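PDB 3LG0: ornithine aminotransferase from Plasmodium falciparum, which catalyses the pyridoxal-phosphate-dependent transfer of the delta-amino group of ornithine to 2-oxoglutarate, yielding glutamate semialdehyde and glutamate. Local coordinates for residues L366-E370 against N371-T375; D50-S53 against A54-S57; A184-K187 against E188-P192; P217-A220 against S221-K225. All coordinates share one frame; numbering follows the deposited sequence.

Interaction 1: residues L366-E370 against N371-T375; sequences LKFKE and NGLIT
Phe368 and Leu373 close the end of helix 361-370: the N-H of Leu373 reaches back five residues to Phe368 O (N to O 3.0 Å), while Gly372 N bonds to Lys369 O at 2.9 Å. Both donors sit above the planes of the carbonyls they meet. Asn371 N still makes the helical bond to Lys367 O, 2.9 Å long. The paired return bonds and the positive phi of Gly372 (99°) define a Schellman motif, which ends the helix and turns the chain into strand 373-378. Across the turn Phe368 and Leu373 lie alongside each other, pointing the same way, with Leu373 CD2 4.0 Å from Phe368 CG and oblique to the ring. Thr375 adds its methyl to the same ring, CG2 standing 3.9 Å from Phe368 CD2, while its hydroxyl bonds to Arg384 O on strand 382-385. Away from the phenyl ring, Lys369 brings its aliphatic CG to within 3.8 Å of Ile374 CG2. The strand runs beside 47-50, and Ile374 also packs on Phe85 of the second subunit. Lys367 NZ forms a salt bridge with Glu370 OE2 at 3.3 Å, from above the carboxylate plane; Lys367 also makes a cation-pi contact with Phe409. Asn371 CG lies beside its own backbone N (chi1 -78°), which turns the amide back along the helix end, where OD1 bonds to Thr406 of helix 393-412.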
loop_
_atom_site.group_PDB
_atom_site.type_symbol
_atom_site.label_atom_id
_atom_site.label_comp_id
_atom_site.label_asym_id
_atom_site.label_seq_id
_atom_site.Cartn_x
_atom_site.Cartn_y
_atom_site.Cartn_z
ATOM N N LEU A 366 17.237 23.917 -1.196
ATOM C CA LEU A 366 18.582 23.658 -0.689
ATOM C C LEU A 366 18.998 24.738 0.304
ATOM O O LEU A 366 19.651 24.446 1.300
ATOM C CB LEU A 366 19.601 23.577 -1.828
ATOM C CG LEU A 366 19.408 22.470 -2.865
ATOM C CD1 LEU A 366 20.580 22.429 -3.844
ATOM C CD2 LEU A 366 19.247 21.139 -2.199
ATOM N N LYS A 367 18.605 25.983 0.039
ATOM C CA LYS A 367 18.932 27.079 0.951
ATOM C C LYS A 367 18.134 26.996 2.254
ATOM O O LYS A 367 18.662 27.281 3.337
ATOM C CB LYS A 367 18.716 28.438 0.277
ATOM C CG LYS A 367 19.470 29.594 0.927
ATOM C CD LYS A 367 20.981 29.403 0.766
ATOM C CE LYS A 367 21.768 30.548 1.390
ATOM N NZ LYS A 367 23.237 30.357 1.240
ATOM N N PHE A 368 16.861 26.619 2.155
ATOM C CA PHE A 368 16.059 26.396 3.355
ATOM C C PHE A 368 16.771 25.385 4.231
ATOM O O PHE A 368 16.903 25.571 5.447
ATOM C CB PHE A 368 14.661 25.836 3.023
ATOM C CG PHE A 368 13.667 26.873 2.613
ATOM C CD1 PHE A 368 13.552 28.052 3.320
ATOM C CD2 PHE A 368 12.832 26.662 1.531
ATOM C CE1 PHE A 368 12.626 29.015 2.948
ATOM C CE2 PHE A 368 11.913 27.613 1.153
ATOM C CZ PHE A 368 11.811 28.796 1.863
ATOM N N LYS A 369 17.191 24.291 3.603
ATOM C CA LYS A 369 17.831 23.206 4.308
ATOM C C LYS A 369 19.055 23.733 5.047
ATOM O O LYS A 369 19.207 23.513 6.254
ATOM C CB LYS A 369 18.196 22.085 3.329
ATOM C CG LYS A 369 18.837 20.859 3.968
ATOM C CD LYS A 369 20.336 20.872 3.790
ATOM C CE LYS A 369 20.973 19.658 4.436
ATOM N NZ LYS A 369 22.448 19.680 4.278
ATOM N N GLU A 370 19.906 24.450 4.317
ATOM C CA GLU A 370 21.104 25.063 4.880
ATOM C C GLU A 370 20.728 25.928 6.082
ATOM O O GLU A 370 21.474 26.008 7.062
ATOM C CB GLU A 370 21.791 25.901 3.804
ATOM C CG GLU A 370 23.247 26.246 4.060
ATOM C CD GLU A 370 23.832 27.140 2.959
ATOM O OE1 GLU A 370 23.641 26.836 1.755
ATOM O OE2 GLU A 370 24.481 28.148 3.302
ATOM N N ASN A 371 19.552 26.554 6.004
ATOM C CA ASN A 371 19.073 27.446 7.052
ATOM C C ASN A 371 18.287 26.791 8.190
ATOM O O ASN A 371 17.816 27.478 9.091
ATOM C CB ASN A 371 18.292 28.601 6.436
ATOM C CG ASN A 371 19.210 29.663 5.846
ATOM O OD1 ASN A 371 18.832 30.416 4.943
ATOM N ND2 ASN A 371 20.432 29.718 6.359
ATOM N N GLY A 372 18.165 25.470 8.160
ATOM C CA GLY A 372 17.530 24.748 9.252
ATOM C C GLY A 372 16.066 24.359 9.052
ATOM O O GLY A 372 15.374 24.024 10.002
ATOM N N LEU A 373 15.588 24.395 7.817
ATOM C CA LEU A 373 14.196 24.025 7.535
ATOM C C LEU A 373 14.147 23.223 6.248
ATOM O O LEU A 373 14.683 23.652 5.231
ATOM C CB LEU A 373 13.312 25.278 7.424
ATOM C CG LEU A 373 11.826 25.184 7.071
ATOM C CD1 LEU A 373 11.053 26.336 7.737
ATOM C CD2 LEU A 373 11.583 25.158 5.559
ATOM N N ILE A 374 13.517 22.056 6.292
ATOM C CA ILE A 374 13.468 21.220 5.100
ATOM C C ILE A 374 12.075 21.107 4.490
ATOM O O ILE A 374 11.082 20.907 5.189
ATOM C CB ILE A 374 14.043 19.799 5.324
ATOM C CG1 ILE A 374 13.290 19.049 6.426
ATOM C CG2 ILE A 374 15.536 19.845 5.606
ATOM C CD1 ILE A 374 13.727 17.571 6.539
ATOM N N THR A 375 12.029 21.223 3.171
ATOM C CA THR A 375 10.808 21.063 2.427
ATOM C C THR A 375 11.156 20.756 0.973
ATOM O O THR A 375 12.317 20.570 0.645
ATOM C CB THR A 375 9.931 22.309 2.533
ATOM O OG1 THR A 375 8.685 22.072 1.867
ATOM C CG2 THR A 375 10.634 23.517 1.920
#

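Interaction 2: residues D50-S53 against A54-S57; sequences DFLS and AYSS
Leu52 lies over one face of the Tyr55 ring, its CG above the ring centre. The two side chains are crossed, and the isobutyl group spans the ring by its branches: CD1 approaches Tyr55 CE1 at 3.9 Å and CD2 approaches Tyr55 CZ at 3.8 Å. CD2 also makes a CH-pi contact with the ring, 27° off its normal. Leu52 CG stands opposite the backbone N (chi1 -157°), which brings it over the ring, and chi2 then spreads the methyls along it. Next to this pair the chain winds through Ser53-Ser56, all with positive phi, as a short left-handed turn, weakly bonded; the bond from Tyr55 N to Leu52 O, at 3.0 Å, is weak. Asp50 faces the start of the turn. Its OD1 accepts from Leu52 N (2.9 Å) nearly along the C-O bond, an Asx turn, and from Ser53 N (2.8 Å) above the carboxylate plane. OD2 takes a hydrogen bond from a water that itself accepts from Ala54 N. The turn ends near Lys262, by similarity the lysine that carries pyridoxal phosphate, whose side chain approaches that of Ser57, and Ser53 OG bonds to Thr386 O. Two amides and a water thus hold the buried carboxylate, which probably favours its charged form and fixes the entry to the turn.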
loop_
_atom_site.group_PDB
_atom_site.type_symbol
_atom_site.label_atom_id
_atom_site.label_comp_id
_atom_site.label_asym_id
_atom_site.label_seq_id
_atom_site.Cartn_x
_atom_site.Cartn_y
_atom_site.Cartn_z
ATOM N N ASP A 50 10.903 20.216 10.155
ATOM C CA ASP A 50 10.291 19.460 9.064
ATOM C C ASP A 50 9.083 20.212 8.545
ATOM O O ASP A 50 8.054 20.242 9.206
ATOM C CB ASP A 50 9.846 18.082 9.540
ATOM C CG ASP A 50 9.297 17.220 8.406
ATOM O OD1 ASP A 50 8.973 17.769 7.329
ATOM O OD2 ASP A 50 9.202 15.988 8.595
ATOM N N PHE A 51 9.209 20.800 7.358
ATOM C CA PHE A 51 8.114 21.584 6.790
ATOM C C PHE A 51 7.362 20.876 5.666
ATOM O O PHE A 51 6.585 21.499 4.928
ATOM C CB PHE A 51 8.569 23.012 6.407
ATOM C CG PHE A 51 8.126 24.039 7.405
ATOM C CD1 PHE A 51 8.534 23.946 8.730
ATOM C CD2 PHE A 51 7.248 25.042 7.048
ATOM C CE1 PHE A 51 8.103 24.868 9.672
ATOM C CE2 PHE A 51 6.818 25.978 7.990
ATOM C CZ PHE A 51 7.238 25.883 9.299
ATOM N N LEU A 52 7.594 19.567 5.569
ATOM C CA LEU A 52 6.851 18.704 4.669
ATOM C C LEU A 52 5.887 17.804 5.440
ATOM O O LEU A 52 4.787 17.529 4.982
ATOM C CB LEU A 52 7.813 17.851 3.861
ATOM C CG LEU A 52 7.254 17.323 2.555
ATOM C CD1 LEU A 52 6.801 18.502 1.736
ATOM C CD2 LEU A 52 8.307 16.524 1.818
ATOM N N SER A 53 6.311 17.353 6.617
ATOM C CA SER A 53 5.535 16.413 7.435
ATOM C C SER A 53 5.191 15.129 6.678
ATOM O O SER A 53 4.138 14.526 6.915
ATOM C CB SER A 53 4.249 17.053 7.973
ATOM O OG SER A 53 4.513 18.216 8.727
ATOM N N ALA A 54 6.089 14.698 5.798
ATOM C CA ALA A 54 5.842 13.534 4.954
ATOM C C ALA A 54 4.435 13.646 4.346
ATOM O O ALA A 54 3.644 12.709 4.381
ATOM C CB ALA A 54 6.008 12.219 5.759
ATOM N N TYR A 55 4.140 14.827 3.816
ATOM C CA TYR A 55 2.866 15.119 3.182
ATOM C C TYR A 55 1.684 14.852 4.098
ATOM O O TYR A 55 0.719 14.212 3.703
ATOM C CB TYR A 55 2.730 14.355 1.858
ATOM C CG TYR A 55 3.847 14.680 0.897
ATOM C CD1 TYR A 55 3.824 15.848 0.139
ATOM C CD2 TYR A 55 4.936 13.825 0.755
ATOM C CE1 TYR A 55 4.861 16.151 -0.750
ATOM C CE2 TYR A 55 5.968 14.109 -0.126
ATOM C CZ TYR A 55 5.933 15.273 -0.873
ATOM O OH TYR A 55 6.974 15.545 -1.738
ATOM N N SER A 56 1.778 15.364 5.321
ATOM C CA SER A 56 0.715 15.278 6.317
ATOM C C SER A 56 0.584 13.940 7.041
ATOM O O SER A 56 -0.295 13.785 7.874
ATOM C CB SER A 56 -0.644 15.712 5.744
ATOM O OG SER A 56 -0.649 17.098 5.447
ATOM N N SER A 57 1.455 12.981 6.758
ATOM C CA SER A 57 1.441 11.756 7.547
ATOM C C SER A 57 1.776 12.016 9.007
ATOM O O SER A 57 1.250 11.331 9.876
ATOM C CB SER A 57 2.413 10.717 6.998
ATOM O OG SER A 57 2.062 10.363 5.681
HETATM O O HOH W 1 8.799 14.737 6.251
#

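Interaction 3: residues A184-K187 against E188-P192; sequences ALEK and ELQDP
Gln190 folds back over Glu186 and Lys187 near the last turn of helix 182-189. Its CB lies 3.5 Å from Lys187 O. The next atom, CG, packs against two main-chain carbonyl oxygens, 3.1 Å from Lys187 O and 3.2 Å from Glu186 O. CD stays 3.3 Å from Glu186 O, because the chain bends again at chi2 (-64°) and doubles back along the helix. At the tip NE2 lies near Glu186 CG, and OE1 bonds to the hydroxyl of Tyr226 on the neighbouring helix 215-226. Behind this fold the backbone bonding tapers off. Leu185 O takes two donors: Leu189 N at 2.9 Å, in the carbonyl plane, and Glu188 N at 2.7 Å, well above that plane. The bond from Gln190 N to Glu186 O is weak. On the buried flank Leu185 CG meets Leu189 CD1 at 4.2 Å, and both leucines rest on Ile141 of strand 139-143, seating the helix against the large-domain sheet. Glu186 OE2 also bonds to the Tyr226 hydroxyl, so two side chains one helical turn apart converge on the same phenol oxygen. With a single proton, that hydroxyl can probably donate to only one of them at a time, and the shared partner probably ties this part of the helix to its neighbour.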
loop_
_atom_site.group_PDB
_atom_site.type_symbol
_atom_site.label_atom_id
_atom_site.label_comp_id
_atom_site.label_asym_id
_atom_site.label_seq_id
_atom_site.Cartn_x
_atom_site.Cartn_y
_atom_site.Cartn_z
ATOM N N ALA A 184 -18.217 25.890 -15.447
ATOM C CA ALA A 184 -17.688 24.776 -16.222
ATOM C C ALA A 184 -18.142 23.443 -15.631
ATOM O O ALA A 184 -18.288 22.450 -16.350
ATOM C CB ALA A 184 -16.176 24.846 -16.284
ATOM N N LEU A 185 -18.367 23.434 -14.321
ATOM C CA LEU A 185 -18.776 22.227 -13.617
ATOM C C LEU A 185 -20.200 21.847 -14.015
ATOM O O LEU A 185 -20.425 20.765 -14.565
ATOM C CB LEU A 185 -18.650 22.398 -12.095
ATOM C CG LEU A 185 -19.112 21.217 -11.231
ATOM C CD1 LEU A 185 -18.382 19.939 -11.600
ATOM C CD2 LEU A 185 -18.947 21.517 -9.752
ATOM N N GLU A 186 -21.157 22.739 -13.756
ATOM C CA GLU A 186 -22.552 22.470 -14.108
ATOM C C GLU A 186 -22.690 22.091 -15.581
ATOM O O GLU A 186 -23.504 21.246 -15.940
ATOM C CB GLU A 186 -23.449 23.659 -13.776
ATOM C CG GLU A 186 -24.913 23.397 -14.093
ATOM C CD GLU A 186 -25.820 24.558 -13.741
ATOM O OE1 GLU A 186 -25.322 25.567 -13.201
ATOM O OE2 GLU A 186 -27.038 24.457 -14.005
ATOM N N LYS A 187 -21.878 22.705 -16.428
ATOM C CA LYS A 187 -21.879 22.382 -17.849
ATOM C C LYS A 187 -21.611 20.894 -18.071
ATOM O O LYS A 187 -22.172 20.278 -18.981
ATOM C CB LYS A 187 -20.819 23.218 -18.567
ATOM C CG LYS A 187 -21.001 23.358 -20.068
ATOM C CD LYS A 187 -19.745 23.953 -20.692
ATOM C CE LYS A 187 -20.043 24.718 -21.970
ATOM N NZ LYS A 187 -20.721 26.026 -21.711
ATOM N N GLU A 188 -20.748 20.316 -17.238
ATOM C CA GLU A 188 -20.378 18.903 -17.359
ATOM C C GLU A 188 -21.347 17.982 -16.626
ATOM O O GLU A 188 -21.575 16.851 -17.050
ATOM C CB GLU A 188 -18.956 18.671 -16.853
ATOM C CG GLU A 188 -17.880 19.208 -17.771
ATOM C CD GLU A 188 -17.651 18.322 -18.980
ATOM O OE1 GLU A 188 -18.545 17.509 -19.298
ATOM O OE2 GLU A 188 -16.579 18.433 -19.615
ATOM N N LEU A 189 -21.906 18.468 -15.522
ATOM C CA LEU A 189 -22.951 17.749 -14.808
ATOM C C LEU A 189 -24.185 17.465 -15.679
ATOM O O LEU A 189 -24.971 16.567 -15.367
ATOM C CB LEU A 189 -23.360 18.517 -13.552
ATOM C CG LEU A 189 -22.339 18.488 -12.418
ATOM C CD1 LEU A 189 -22.854 19.209 -11.177
ATOM C CD2 LEU A 189 -22.002 17.047 -12.092
ATOM N N GLN A 190 -24.355 18.227 -16.761
ATOM C CA GLN A 190 -25.496 18.042 -17.664
ATOM C C GLN A 190 -25.524 16.604 -18.155
ATOM O O GLN A 190 -26.574 15.965 -18.176
ATOM C CB GLN A 190 -25.448 18.991 -18.885
ATOM C CG GLN A 190 -25.199 20.478 -18.604
ATOM C CD GLN A 190 -26.293 21.146 -17.788
ATOM O OE1 GLN A 190 -26.957 20.507 -16.973
ATOM N NE2 GLN A 190 -26.469 22.452 -17.991
ATOM N N ASP A 191 -24.362 16.104 -18.558
ATOM C CA ASP A 191 -24.234 14.730 -19.033
ATOM C C ASP A 191 -24.861 13.771 -18.020
ATOM O O ASP A 191 -24.472 13.735 -16.853
ATOM C CB ASP A 191 -22.764 14.391 -19.284
ATOM C CG ASP A 191 -22.582 13.137 -20.111
ATOM O OD1 ASP A 191 -23.542 12.344 -20.212
ATOM O OD2 ASP A 191 -21.471 12.937 -20.655
ATOM N N PRO A 192 -25.879 13.021 -18.461
ATOM C CA PRO A 192 -26.631 12.095 -17.608
ATOM C C PRO A 192 -25.770 10.916 -17.166
ATOM O O PRO A 192 -26.119 10.227 -16.209
ATOM C CB PRO A 192 -27.745 11.603 -18.544
ATOM C CG PRO A 192 -27.160 11.778 -19.924
ATOM C CD PRO A 192 -26.464 13.098 -19.810
#

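Interaction 4: residues P217-A220 against S221-K225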
loop_
_atom_site.group_PDB
_atom_site.type_symbol
_atom_site.label_atom_id
_atom_site.label_comp_id
_atom_site.label_asym_id
_atom_site.label_seq_id
_atom_site.Cartn_x
_atom_site.Cartn_y
_atom_site.Cartn_z
ATOM N N PRO A 217 -19.971 25.397 -1.340
ATOM C CA PRO A 217 -21.422 25.505 -1.132
ATOM C C PRO A 217 -22.184 25.294 -2.448
ATOM O O PRO A 217 -23.229 24.648 -2.466
ATOM C CB PRO A 217 -21.591 26.935 -0.622
ATOM C CG PRO A 217 -20.285 27.235 0.081
ATOM C CD PRO A 217 -19.232 26.522 -0.731
ATOM N N GLY A 218 -21.633 25.799 -3.546
ATOM C CA GLY A 218 -22.222 25.600 -4.855
ATOM C C GLY A 218 -21.947 24.240 -5.476
ATOM O O GLY A 218 -22.700 23.779 -6.337
ATOM N N VAL A 219 -20.849 23.609 -5.071
ATOM C CA VAL A 219 -20.541 22.257 -5.526
ATOM C C VAL A 219 -21.568 21.306 -4.931
ATOM O O VAL A 219 -22.107 20.458 -5.625
ATOM C CB VAL A 219 -19.114 21.805 -5.109
ATOM C CG1 VAL A 219 -18.976 20.282 -5.203
ATOM C CG2 VAL A 219 -18.065 22.490 -5.979
ATOM N N ALA A 220 -21.817 21.462 -3.635
ATOM C CA ALA A 220 -22.804 20.661 -2.942
ATOM C C ALA A 220 -24.174 20.783 -3.616
ATOM O O ALA A 220 -24.912 19.809 -3.703
ATOM C CB ALA A 220 -22.877 21.064 -1.492
ATOM N N SER A 221 -24.494 21.976 -4.118
ATOM C CA SER A 221 -25.787 22.223 -4.754
ATOM C C SER A 221 -25.876 21.621 -6.142
ATOM O O SER A 221 -26.776 20.830 -6.419
ATOM C CB SER A 221 -26.098 23.713 -4.825
ATOM O OG SER A 221 -26.724 24.137 -3.631
ATOM N N LEU A 222 -24.962 22.004 -7.024
ATOM C CA LEU A 222 -24.936 21.402 -8.348
ATOM C C LEU A 222 -24.973 19.872 -8.276
ATOM O O LEU A 222 -25.579 19.214 -9.131
ATOM C CB LEU A 222 -23.713 21.864 -9.128
ATOM C CG LEU A 222 -23.741 23.365 -9.392
ATOM C CD1 LEU A 222 -22.545 23.788 -10.242
ATOM C CD2 LEU A 222 -25.062 23.731 -10.061
ATOM N N CYS A 223 -24.334 19.310 -7.255
ATOM C CA CYS A 223 -24.261 17.861 -7.125
ATOM C C CYS A 223 -25.588 17.303 -6.637
ATOM O O CYS A 223 -26.124 16.374 -7.224
ATOM C CB CYS A 223 -23.098 17.433 -6.214
ATOM S SG CYS A 223 -21.493 17.474 -7.076
ATOM N N LYS A 224 -26.114 17.870 -5.561
ATOM C CA LYS A 224 -27.401 17.426 -5.049
ATOM C C LYS A 224 -28.466 17.612 -6.126
ATOM O O LYS A 224 -29.373 16.799 -6.261
ATOM C CB LYS A 224 -27.777 18.186 -3.781
ATOM C CG LYS A 224 -29.248 18.054 -3.402
ATOM C CD LYS A 224 -29.569 18.810 -2.118
ATOM C CE LYS A 224 -29.283 17.973 -0.887
ATOM N NZ LYS A 224 -30.274 16.876 -0.765
ATOM N N LYS A 225 -28.322 18.672 -6.914
ATOM C CA LYS A 225 -29.288 18.988 -7.954
ATOM C C LYS A 225 -29.264 17.982 -9.093
ATOM O O LYS A 225 -30.309 17.474 -9.491
ATOM C CB LYS A 225 -29.066 20.403 -8.503
ATOM C CG LYS A 225 -29.876 20.699 -9.762
ATOM C CD LYS A 225 -29.544 22.062 -10.344
ATOM C CE LYS A 225 -30.263 22.288 -11.665
ATOM N NZ LYS A 225 -29.844 23.566 -12.310
#
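Gly218 and Leu222 make the straightest of the backbone bonds spanning 217-220 and 221-225: Leu222 N to Gly218 O measures 3.0 Å with an N-H...O angle of 168°. Cys223 N to Val219 O (3.0 Å) and Lys224 N to Ala220 O (2.9 Å) continue the i to i+4 ladder. The first rung, Ser221 N to Pro217 O, is long at 3.4 Å and weak. These are the middle turns of helix 215-226, the crossover of a beta-alpha-beta unit that links the parallel strands 194-199 and 229-233. Apolar contact is concentrated on the face turned to that sheet. There Val219 CG1 touches Cys223 SG at 4.2 Å, and both side chains pack on Phe197 and Phe230, one from each strand of the unit. The thiol sulfur also lies 3.4 Å from Val219 O, since SG is held beside its own backbone N (chi1 -79°). Close carbon-to-carbonyl packing forms the third group. Leu222 CG passes 3.3 Å from Gly218 O, and the leucine then leads on to helix 182-189. Lys224 CB sits 3.3 Å from Ala220 O on the exposed side of the helix, before its chain bends at chi3 and chi4.

Along the chain the order is interaction 2, 3, 4, then 1, yet in space they form two pairs. Interactions 1 and 2, with centres about 14 Å apart, meet where strand 373-378 runs beside strand 47-50; a probable hydrogen bond joins Ile374 O to Phe51 N. Interactions 3 and 4, about 12 Å apart, lie on neighbouring helices 182-189 and 215-226 beside the sheet that contains strands 139-143 and 194-199, joined by leucine and valine packing and a weak Glu186-Lys225 ion pair. The centres of the two pairs are 32 to 45 Å apart. One pair thus lies at the dimer interface, with interaction 2 close to the probable cofactor lysine; the other packs helices against the sheet, with no contact to the second subunit.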